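Local coordinates for putative ATPase, AAA family (PDB 3CTD) that probably works, as a DNA-dependent ATPase of the RarA/MgsA family, in the cellular response to stalled DNA replication, and is represented here by its C-terminal part, at the interface of chains A and B. Coordinates in Å, arbitrary orientation; residue numbers count along the deposited sequence, not the author numbering. Chains: chain A/B, Putative ATPase, AAA family.

Contact 1: the interface of chains A and B. Residues chain A 59, 62-63, 110; chain B 135-136, 139.
In the C-terminal MgsA-type domain of this RarA-family protein, helix 51-63 of chain A packs on helix 131-139 of chain B, with A:Ala59 facing B:Met136 and B:Ile139 one turn apart. The methyl CB of A:Ala59 lies 3.6 Å from CA of B:Met136 and 3.9 Å from CG1 of B:Ile139, close enough to the backbone of the B helix that the two helices meet with little side chain between them. B:Met136 is an engineered residue, leucine in the natural protein, and it buries more surface than its neighbours in the patch. Its CG stands anti to the backbone N (chi1 -162°), which carries the thioether away from its own helix and into the angle between A:Glu63 and A:Leu110. There the carboxylate of A:Glu63 lies beside the thioether, though the modelled closeness of the two is doubtful, while the tip of A:Leu110 points at the sulfur head-on, with CD2 4.2 Å from SD. A further bend at chi3 (-93°) turns the methyl CE toward A:Val62; the modelled approach to that valine is too close to be reliable, and the exact placing of the methyl is doubtful. A:Glu63 bends at chi2, which carries its carboxylate across the side chain of B:Met136, and its aliphatic stem runs past B:Ile139 in the opposite direction, CG lying 3.9 Å from the branch methyl CG2.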
loop_
_atom_site.group_PDB
_atom_site.type_symbol
_atom_site.label_atom_id
_atom_site.label_comp_id
_atom_site.label_asym_id
_atom_site.label_seq_id
_atom_site.Cartn_x
_atom_site.Cartn_y
_atom_site.Cartn_z
ATOM N N ALA A 59 -13.013 3.350 -23.016
ATOM C CA ALA A 59 -13.836 4.478 -23.530
ATOM C C ALA A 59 -15.134 4.007 -24.090
ATOM O O ALA A 59 -16.166 4.610 -23.853
ATOM C CB ALA A 59 -13.092 5.333 -24.555
ATOM N N VAL A 62 -17.580 3.418 -21.120
ATOM C CA VAL A 62 -18.104 4.577 -20.465
ATOM C C VAL A 62 -18.984 5.464 -21.371
ATOM O O VAL A 62 -20.007 5.929 -20.937
ATOM C CB VAL A 62 -17.055 5.390 -19.645
ATOM C CG1 VAL A 62 -15.781 4.610 -19.372
ATOM C CG2 VAL A 62 -16.825 6.726 -20.246
ATOM N N GLU A 63 -18.655 5.623 -22.644
ATOM C CA GLU A 63 -19.655 6.191 -23.551
ATOM C C GLU A 63 -20.943 5.376 -23.527
ATOM O O GLU A 63 -22.023 5.939 -23.693
ATOM C CB GLU A 63 -19.155 6.312 -25.001
ATOM C CG GLU A 63 -17.906 7.139 -25.117
ATOM C CD GLU A 63 -18.194 8.599 -24.876
ATOM O OE1 GLU A 63 -19.045 9.150 -25.609
ATOM O OE2 GLU A 63 -17.590 9.180 -23.942
ATOM N N LEU A 110 -13.144 9.220 -13.805
ATOM C CA LEU A 110 -12.607 8.618 -14.999
ATOM C C LEU A 110 -11.077 8.414 -14.882
ATOM O O LEU A 110 -10.539 7.442 -15.395
ATOM C CB LEU A 110 -12.950 9.482 -16.236
ATOM C CG LEU A 110 -12.558 8.929 -17.601
ATOM C CD1 LEU A 110 -13.041 7.436 -17.707
ATOM C CD2 LEU A 110 -13.146 9.779 -18.728
ATOM N N ALA B 135 -8.910 8.307 -26.705
ATOM C CA ALA B 135 -9.639 7.141 -27.167
ATOM C C ALA B 135 -11.144 7.399 -27.169
ATOM O O ALA B 135 -11.858 6.909 -28.032
ATOM C CB ALA B 135 -9.295 5.927 -26.324
ATOM N N MET B 136 -11.623 8.146 -26.182
ATOM C CA MET B 136 -13.005 8.545 -26.132
ATOM C C MET B 136 -13.371 9.385 -27.373
ATOM O O MET B 136 -14.516 9.351 -27.843
ATOM C CB MET B 136 -13.181 9.379 -24.898
ATOM C CG MET B 136 -14.562 9.550 -24.447
ATOM S SD MET B 136 -14.606 9.607 -22.626
ATOM C CE MET B 136 -14.917 7.858 -22.303
ATOM N N ILE B 139 -13.872 7.024 -30.235
ATOM C CA ILE B 139 -15.136 6.306 -30.135
ATOM C C ILE B 139 -16.227 7.220 -30.668
ATOM O O ILE B 139 -17.091 6.790 -31.419
ATOM C CB ILE B 139 -15.476 5.929 -28.661
ATOM C CG1 ILE B 139 -14.496 4.889 -28.132
ATOM C CG2 ILE B 139 -16.927 5.491 -28.506
ATOM C CD1 ILE B 139 -14.714 3.525 -28.740
#

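Contact 2: the interface of chains A and B. Residues chain A 44-45, 50, 52-53, 57; chain B 151, 173-174.
The indole NE1 of A:Trp57 donates a hydrogen bond of 2.7 Å to the backbone carbonyl O of B:Tyr173. It is nearly straight (164° at the hydrogen), the oxygen lies close to the indole plane, and the N-H meets the carbonyl almost head-on along the C=O axis. The tryptophan holds CG beside its backbone N (chi1 -57°), which directs the nitrogen edge of the indole toward the loop of chain B. Next to this bond the side chain of B:Tyr173 settles against chain A: its CB packs 3.5 Å from CB of A:Ala53, and the ring reaches on between A:Ser45 and A:Asp50. One ring edge passes along the end of helix 35-47, with CE1 3.5 Å from the carbonyl O of A:Lys44. The opposite edge faces A:Asp50, whose carboxylate stands nearly perpendicular to the ring. At the far end a water bridges the chains, 2.8 Å from the phenol OH of B:Tyr173 and 2.6 Å from O of A:Lys44. B:Leu174 continues the contact, its CG 3.7 Å from CB of A:Ala53, while the alkyl chain of A:Lys44 runs beside B:Leu151. A:Asp50 also acts as helix cap: its OD1 accepts the backbone N of A:Ala53 at 3.0 Å, from above the carboxylate plane. The site sits where helices 35-47 and 51-63 of chain A join, covered by the loop of B:Tyr173 and B:Leu174 and, at one side, 3-10 helix 149-151.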
loop_
_atom_site.group_PDB
_atom_site.type_symbol
_atom_site.label_atom_id
_atom_site.label_comp_id
_atom_site.label_asym_id
_atom_site.label_seq_id
_atom_site.Cartn_x
_atom_site.Cartn_y
_atom_site.Cartn_z
ATOM N N LYS A 44 -9.126 -8.851 -22.050
ATOM C CA LYS A 44 -8.113 -9.533 -22.882
ATOM C C LYS A 44 -7.049 -8.560 -23.370
ATOM O O LYS A 44 -5.911 -8.947 -23.568
ATOM C CB LYS A 44 -8.720 -10.247 -24.094
ATOM C CG LYS A 44 -9.692 -11.344 -23.772
ATOM C CD LYS A 44 -10.595 -11.601 -24.967
ATOM C CE LYS A 44 -11.150 -13.006 -24.884
ATOM N NZ LYS A 44 -12.172 -13.111 -23.822
ATOM N N SER A 45 -7.429 -7.299 -23.574
ATOM C CA SER A 45 -6.462 -6.265 -23.973
ATOM C C SER A 45 -5.476 -5.987 -22.846
ATOM O O SER A 45 -4.274 -5.935 -23.084
ATOM C CB SER A 45 -7.173 -4.950 -24.436
ATOM O OG SER A 45 -7.935 -5.156 -25.642
ATOM N N ASP A 50 -1.669 -4.389 -23.868
ATOM C CA ASP A 50 -1.866 -3.379 -24.910
ATOM C C ASP A 50 -2.588 -2.157 -24.334
ATOM O O ASP A 50 -3.806 -2.166 -24.185
ATOM C CB ASP A 50 -2.651 -4.001 -26.080
ATOM C CG ASP A 50 -2.731 -3.079 -27.302
ATOM O OD1 ASP A 50 -2.864 -1.845 -27.125
ATOM O OD2 ASP A 50 -2.706 -3.609 -28.432
ATOM N N ASP A 52 -3.239 0.692 -25.442
ATOM C CA ASP A 52 -4.070 1.474 -26.363
ATOM C C ASP A 52 -5.446 0.856 -26.541
ATOM O O ASP A 52 -6.442 1.557 -26.473
ATOM C CB ASP A 52 -3.355 1.683 -27.711
ATOM C CG ASP A 52 -2.050 2.445 -27.533
ATOM O OD1 ASP A 52 -2.090 3.629 -27.144
ATOM O OD2 ASP A 52 -0.985 1.833 -27.702
ATOM N N ALA A 53 -5.482 -0.461 -26.757
ATOM C CA ALA A 53 -6.722 -1.186 -26.898
ATOM C C ALA A 53 -7.472 -1.143 -25.576
ATOM O O ALA A 53 -8.670 -0.910 -25.568
ATOM C CB ALA A 53 -6.431 -2.613 -27.316
ATOM N N TRP A 57 -11.298 0.083 -25.457
ATOM C CA TRP A 57 -12.480 -0.612 -24.884
ATOM C C TRP A 57 -13.006 0.093 -23.635
ATOM O O TRP A 57 -14.216 0.212 -23.463
ATOM C CB TRP A 57 -12.244 -2.108 -24.657
ATOM C CG TRP A 57 -11.842 -2.758 -25.989
ATOM C CD1 TRP A 57 -10.629 -3.301 -26.305
ATOM C CD2 TRP A 57 -12.652 -2.859 -27.190
ATOM N NE1 TRP A 57 -10.638 -3.750 -27.607
ATOM C CE2 TRP A 57 -11.858 -3.485 -28.176
ATOM C CE3 TRP A 57 -13.952 -2.461 -27.523
ATOM C CZ2 TRP A 57 -12.318 -3.721 -29.489
ATOM C CZ3 TRP A 57 -14.428 -2.719 -28.838
ATOM C CH2 TRP A 57 -13.601 -3.322 -29.800
ATOM N N LEU B 151 -12.273 -11.730 -29.610
ATOM C CA LEU B 151 -12.163 -10.949 -28.392
ATOM C C LEU B 151 -13.463 -10.957 -27.624
ATOM O O LEU B 151 -13.528 -10.382 -26.551
ATOM C CB LEU B 151 -11.773 -9.499 -28.667
ATOM C CG LEU B 151 -10.410 -9.280 -29.328
ATOM C CD1 LEU B 151 -10.113 -7.782 -29.511
ATOM C CD2 LEU B 151 -9.331 -9.996 -28.567
ATOM N N TYR B 173 -5.988 -6.578 -30.700
ATOM C CA TYR B 173 -6.772 -6.137 -29.551
ATOM C C TYR B 173 -7.648 -4.952 -29.886
ATOM O O TYR B 173 -8.666 -4.669 -29.222
ATOM C CB TYR B 173 -5.861 -5.873 -28.335
ATOM C CG TYR B 173 -5.223 -7.178 -27.829
ATOM C CD1 TYR B 173 -6.022 -8.242 -27.405
ATOM C CD2 TYR B 173 -3.846 -7.351 -27.790
ATOM C CE1 TYR B 173 -5.467 -9.445 -26.968
ATOM C CE2 TYR B 173 -3.274 -8.532 -27.350
ATOM C CZ TYR B 173 -4.098 -9.588 -26.954
ATOM O OH TYR B 173 -3.572 -10.808 -26.551
ATOM N N LEU B 174 -7.276 -4.258 -30.949
ATOM C CA LEU B 174 -8.071 -3.122 -31.437
ATOM C C LEU B 174 -8.808 -3.624 -32.657
ATOM O O LEU B 174 -8.374 -4.575 -33.293
ATOM C CB LEU B 174 -7.158 -1.958 -31.844
ATOM C CG LEU B 174 -6.680 -1.051 -30.716
ATOM C CD1 LEU B 174 -5.285 -0.448 -31.035
ATOM C CD2 LEU B 174 -7.683 0.014 -30.458
HETATM O O HOH W 1 -5.098 -11.356 -24.254
#

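Contact 3: the interface of chains A and B. Residues chain A 93, 115, 119, 122-123; chain B 85, 88, 191.
A:Tyr119, B:Pro88 and B:Trp191 form the centre of this patch. The phenol and indole planes run nearly parallel but are strongly offset, so that their rims overlap, CE1 of A:Tyr119 lying 3.5 Å from CH2 of B:Trp191. Against the opposite face of the tyrosine rests CG1 of A:Val93, 4.0 Å above the ring plane. B:Pro88 fills the step between the two aromatic groups: its CG meets the edge of A:Tyr119 in plane, 3.6 Å from CE1, and at the same time lies over the face of B:Trp191 turned to the tyrosine. With chi1 at 174°, A:Tyr119 swings its ring out from helix 110-122 into this slot. A:Ile122 adds its CD1 at the indole corner, 3.8 Å from CZ3, and points tip to tip at B:Leu85. Replacing B:Trp191 by alanine would probably leave one face of A:Tyr119 and the methyl of A:Ile122 without their partner and the phenol less restrained. At the end of the helix, on the indole side of the ring, the hydroxyl OG of A:Ser123 donates to O of A:Tyr119 at 2.7 Å. The patch appears to hold helix 110-122 of one subunit against helix 191-197 of the other, though the structure alone does not show that this pairing is the biological one.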
loop_
_atom_site.group_PDB
_atom_site.type_symbol
_atom_site.label_atom_id
_atom_site.label_comp_id
_atom_site.label_asym_id
_atom_site.label_seq_id
_atom_site.Cartn_x
_atom_site.Cartn_y
_atom_site.Cartn_z
ATOM N N VAL A 93 -2.946 -0.963 -5.622
ATOM C CA VAL A 93 -3.206 0.197 -6.459
ATOM C C VAL A 93 -4.642 0.211 -6.945
ATOM O O VAL A 93 -5.333 1.246 -6.828
ATOM C CB VAL A 93 -2.190 0.243 -7.624
ATOM C CG1 VAL A 93 -2.492 1.389 -8.667
ATOM C CG2 VAL A 93 -0.778 0.320 -7.023
ATOM N N GLN A 115 -6.245 5.177 -14.686
ATOM C CA GLN A 115 -4.964 4.757 -14.080
ATOM C C GLN A 115 -4.903 3.231 -13.792
ATOM O O GLN A 115 -3.902 2.565 -13.993
ATOM C CB GLN A 115 -4.580 5.596 -12.840
ATOM C CG GLN A 115 -3.612 4.836 -11.852
ATOM C CD GLN A 115 -2.765 5.789 -11.045
ATOM O OE1 GLN A 115 -2.695 6.966 -11.373
ATOM N NE2 GLN A 115 -2.123 5.300 -9.995
ATOM N N TYR A 119 -2.543 0.810 -15.568
ATOM C CA TYR A 119 -1.552 0.243 -14.695
ATOM C C TYR A 119 -1.470 -1.259 -14.933
ATOM O O TYR A 119 -0.394 -1.758 -15.105
ATOM C CB TYR A 119 -1.921 0.536 -13.246
ATOM C CG TYR A 119 -1.016 -0.131 -12.276
ATOM C CD1 TYR A 119 0.044 0.549 -11.738
ATOM C CD2 TYR A 119 -1.219 -1.431 -11.896
ATOM C CE1 TYR A 119 0.903 -0.045 -10.833
ATOM C CE2 TYR A 119 -0.354 -2.051 -11.017
ATOM C CZ TYR A 119 0.699 -1.350 -10.469
ATOM O OH TYR A 119 1.576 -1.937 -9.565
ATOM N N ILE A 122 0.192 -2.337 -18.568
ATOM C CA ILE A 122 1.633 -2.259 -18.742
ATOM C C ILE A 122 2.409 -3.034 -17.686
ATOM O O ILE A 122 3.642 -3.097 -17.731
ATOM C CB ILE A 122 2.116 -0.789 -18.873
ATOM C CG1 ILE A 122 2.018 -0.034 -17.542
ATOM C CG2 ILE A 122 1.309 -0.100 -19.977
ATOM C CD1 ILE A 122 2.290 1.458 -17.669
ATOM N N SER A 123 1.717 -3.679 -16.761
ATOM C CA SER A 123 2.455 -4.496 -15.788
ATOM C C SER A 123 2.897 -5.811 -16.369
ATOM O O SER A 123 2.252 -6.295 -17.279
ATOM C CB SER A 123 1.610 -4.785 -14.537
ATOM O OG SER A 123 1.192 -3.570 -13.968
ATOM N N LEU B 85 0.806 7.553 -13.530
ATOM C CA LEU B 85 1.811 6.498 -13.650
ATOM C C LEU B 85 3.278 6.992 -13.556
ATOM O O LEU B 85 4.226 6.243 -13.843
ATOM C CB LEU B 85 1.578 5.701 -14.935
ATOM C CG LEU B 85 0.124 5.287 -15.099
ATOM C CD1 LEU B 85 -0.017 4.747 -16.463
ATOM C CD2 LEU B 85 -0.206 4.217 -14.095
ATOM N N PRO B 88 2.536 5.329 -9.482
ATOM C CA PRO B 88 1.175 4.889 -9.222
ATOM C C PRO B 88 0.944 4.570 -7.738
ATOM O O PRO B 88 -0.163 4.272 -7.355
ATOM C CB PRO B 88 1.036 3.644 -10.091
ATOM C CG PRO B 88 2.439 3.149 -10.300
ATOM C CD PRO B 88 3.377 4.285 -10.121
ATOM N N TRP B 191 7.961 5.863 -13.447
ATOM C CA TRP B 191 7.623 4.445 -13.428
ATOM C C TRP B 191 7.014 3.969 -14.773
ATOM O O TRP B 191 7.298 2.865 -15.226
ATOM C CB TRP B 191 6.684 4.179 -12.249
ATOM C CG TRP B 191 6.243 2.746 -12.105
ATOM C CD1 TRP B 191 6.822 1.771 -11.333
ATOM C CD2 TRP B 191 5.093 2.143 -12.713
ATOM N NE1 TRP B 191 6.101 0.597 -11.432
ATOM C CE2 TRP B 191 5.045 0.796 -12.286
ATOM C CE3 TRP B 191 4.116 2.604 -13.581
ATOM C CZ2 TRP B 191 4.053 -0.094 -12.715
ATOM C CZ3 TRP B 191 3.115 1.709 -13.994
ATOM C CH2 TRP B 191 3.105 0.386 -13.568
#

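Contact 4: the interface of chains A and B. Residues chain A 51, 55, 118; chain B 85, 128-129, 131, 183-184.
B:Trp184 has an extended backbone (phi -115°, psi 133°) and carries its indole out of a loop of the MgsA-type C-terminal domain onto A:Pro51 and A:Leu118 in two helices of the partner. Its CG lies opposite the backbone N (chi1 175°), extending the indole toward both residues. One face of the indole takes the isobutyl group of A:Leu118, whose CD2 stands 3.9 Å above the ring plane, offset to the pyrrole rim. A:Pro51 approaches the benzene side from the same face, slanting in beyond the rim with CG 3.5 Å from CE3. A:Leu55 reaches past the root of the indole: its CD1 lies 3.6 Å from CB of B:Ser131 and also touches CB of B:Trp184. The root of the A:Leu118 side chain meets B:Leu85, its CB 3.8 Å from CD1 of that leucine, while the other A:Leu118 methyl borders B:Thr129. Within chain B, NE1 of B:Trp184 donates to the hydroxyl OG of B:Ser128 at 3.0 Å, with the oxygen tilted somewhat from the ring plane, which fixes the turn of the indole. OG of B:Ser131 donates to the carbonyl O of B:Ser128 at 2.8 Å and, from above the carbonyl plane, to O of B:Phe183 at 3.1 Å, tying the loop before the tryptophan to helix 131-139. A serine in place of B:Trp184 would probably open a gap under A:Pro51 and A:Leu118 and leave the hydroxyl of B:Ser128 without its indole donor.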
loop_
_atom_site.group_PDB
_atom_site.type_symbol
_atom_site.label_atom_id
_atom_site.label_comp_id
_atom_site.label_asym_id
_atom_site.label_seq_id
_atom_site.Cartn_x
_atom_site.Cartn_y
_atom_site.Cartn_z
ATOM N N PRO A 51 -1.840 -1.115 -23.979
ATOM C CA PRO A 51 -2.508 -0.040 -23.244
ATOM C C PRO A 51 -3.455 0.747 -24.122
ATOM O O PRO A 51 -4.420 1.355 -23.601
ATOM C CB PRO A 51 -1.373 0.857 -22.753
ATOM C CG PRO A 51 -0.144 0.436 -23.550
ATOM C CD PRO A 51 -0.369 -1.027 -23.928
ATOM N N LEU A 55 -7.547 1.257 -23.409
ATOM C CA LEU A 55 -8.234 2.560 -23.280
ATOM C C LEU A 55 -9.400 2.591 -24.242
ATOM O O LEU A 55 -10.514 3.038 -23.914
ATOM C CB LEU A 55 -7.305 3.736 -23.542
ATOM C CG LEU A 55 -6.195 3.918 -22.515
ATOM C CD1 LEU A 55 -5.198 4.824 -23.077
ATOM C CD2 LEU A 55 -6.753 4.493 -21.185
ATOM N N LEU A 118 -4.723 1.357 -17.242
ATOM C CA LEU A 118 -3.366 1.445 -17.763
ATOM C C LEU A 118 -2.356 0.732 -16.873
ATOM O O LEU A 118 -1.387 0.135 -17.346
ATOM C CB LEU A 118 -2.941 2.914 -17.942
ATOM C CG LEU A 118 -3.642 3.645 -19.088
ATOM C CD1 LEU A 118 -3.579 5.148 -18.875
ATOM C CD2 LEU A 118 -3.035 3.247 -20.416
ATOM N N LEU B 85 0.806 7.553 -13.530
ATOM C CA LEU B 85 1.811 6.498 -13.650
ATOM C C LEU B 85 3.278 6.992 -13.556
ATOM O O LEU B 85 4.226 6.243 -13.843
ATOM C CB LEU B 85 1.578 5.701 -14.935
ATOM C CG LEU B 85 0.124 5.287 -15.099
ATOM C CD1 LEU B 85 -0.017 4.747 -16.463
ATOM C CD2 LEU B 85 -0.206 4.217 -14.095
ATOM N N SER B 128 -0.247 11.286 -18.319
ATOM C CA SER B 128 -0.549 10.249 -19.310
ATOM C C SER B 128 -1.912 9.533 -19.128
ATOM O O SER B 128 -2.407 8.934 -20.075
ATOM C CB SER B 128 0.609 9.263 -19.506
ATOM O OG SER B 128 0.610 8.218 -18.538
ATOM N N THR B 129 -2.546 9.633 -17.956
ATOM C CA THR B 129 -3.873 9.066 -17.796
ATOM C C THR B 129 -4.934 9.855 -18.518
ATOM O O THR B 129 -6.066 9.372 -18.597
ATOM C CB THR B 129 -4.317 8.985 -16.339
ATOM O OG1 THR B 129 -4.355 10.311 -15.793
ATOM C CG2 THR B 129 -3.366 8.045 -15.509
ATOM N N SER B 131 -5.006 10.264 -21.566
ATOM C CA SER B 131 -5.133 9.458 -22.772
ATOM C C SER B 131 -6.529 8.959 -23.017
ATOM O O SER B 131 -6.951 8.850 -24.160
ATOM C CB SER B 131 -4.244 8.243 -22.640
ATOM O OG SER B 131 -2.911 8.666 -22.789
ATOM N N PHE B 183 -2.935 5.735 -28.459
ATOM C CA PHE B 183 -3.603 6.657 -27.535
ATOM C C PHE B 183 -2.737 7.071 -26.352
ATOM O O PHE B 183 -2.832 8.206 -25.879
ATOM C CB PHE B 183 -4.912 6.078 -27.026
ATOM C CG PHE B 183 -5.916 5.816 -28.108
ATOM C CD1 PHE B 183 -6.459 6.866 -28.850
ATOM C CD2 PHE B 183 -6.319 4.520 -28.391
ATOM C CE1 PHE B 183 -7.398 6.616 -29.862
ATOM C CE2 PHE B 183 -7.237 4.263 -29.369
ATOM C CZ PHE B 183 -7.791 5.304 -30.107
ATOM N N TRP B 184 -1.864 6.180 -25.899
ATOM C CA TRP B 184 -1.045 6.455 -24.702
ATOM C C TRP B 184 0.452 6.546 -25.010
ATOM O O TRP B 184 0.984 5.696 -25.690
ATOM C CB TRP B 184 -1.292 5.331 -23.685
ATOM C CG TRP B 184 -0.444 5.387 -22.453
ATOM C CD1 TRP B 184 -0.623 6.203 -21.368
ATOM C CD2 TRP B 184 0.699 4.559 -22.134
ATOM N NE1 TRP B 184 0.353 5.946 -20.407
ATOM C CE2 TRP B 184 1.166 4.945 -20.854
ATOM C CE3 TRP B 184 1.369 3.534 -22.801
ATOM C CZ2 TRP B 184 2.252 4.338 -20.238
ATOM C CZ3 TRP B 184 2.487 2.928 -22.170
ATOM C CH2 TRP B 184 2.893 3.329 -20.911
#

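Contact 4 lies in the middle: its C-alpha centre is about 12 Å from those of contacts 1 and 2 and about 10 Å from that of contact 3, with which it shares B:Leu85. Contacts 1 and 3 are farthest apart, about 19 Å, and contacts 2 and 3 about 17 Å. Helix 51-63 of chain A serves contacts 1, 2 and 4, and helix 110-122 contacts 1, 3 and 4, so these two helices carry much of what chain B meets in them; helix 131-139 of chain B joins contacts 1 and 4. The pairing is not an exact two-fold; it may reflect a tetramer, though the coordinates alone do not prove this.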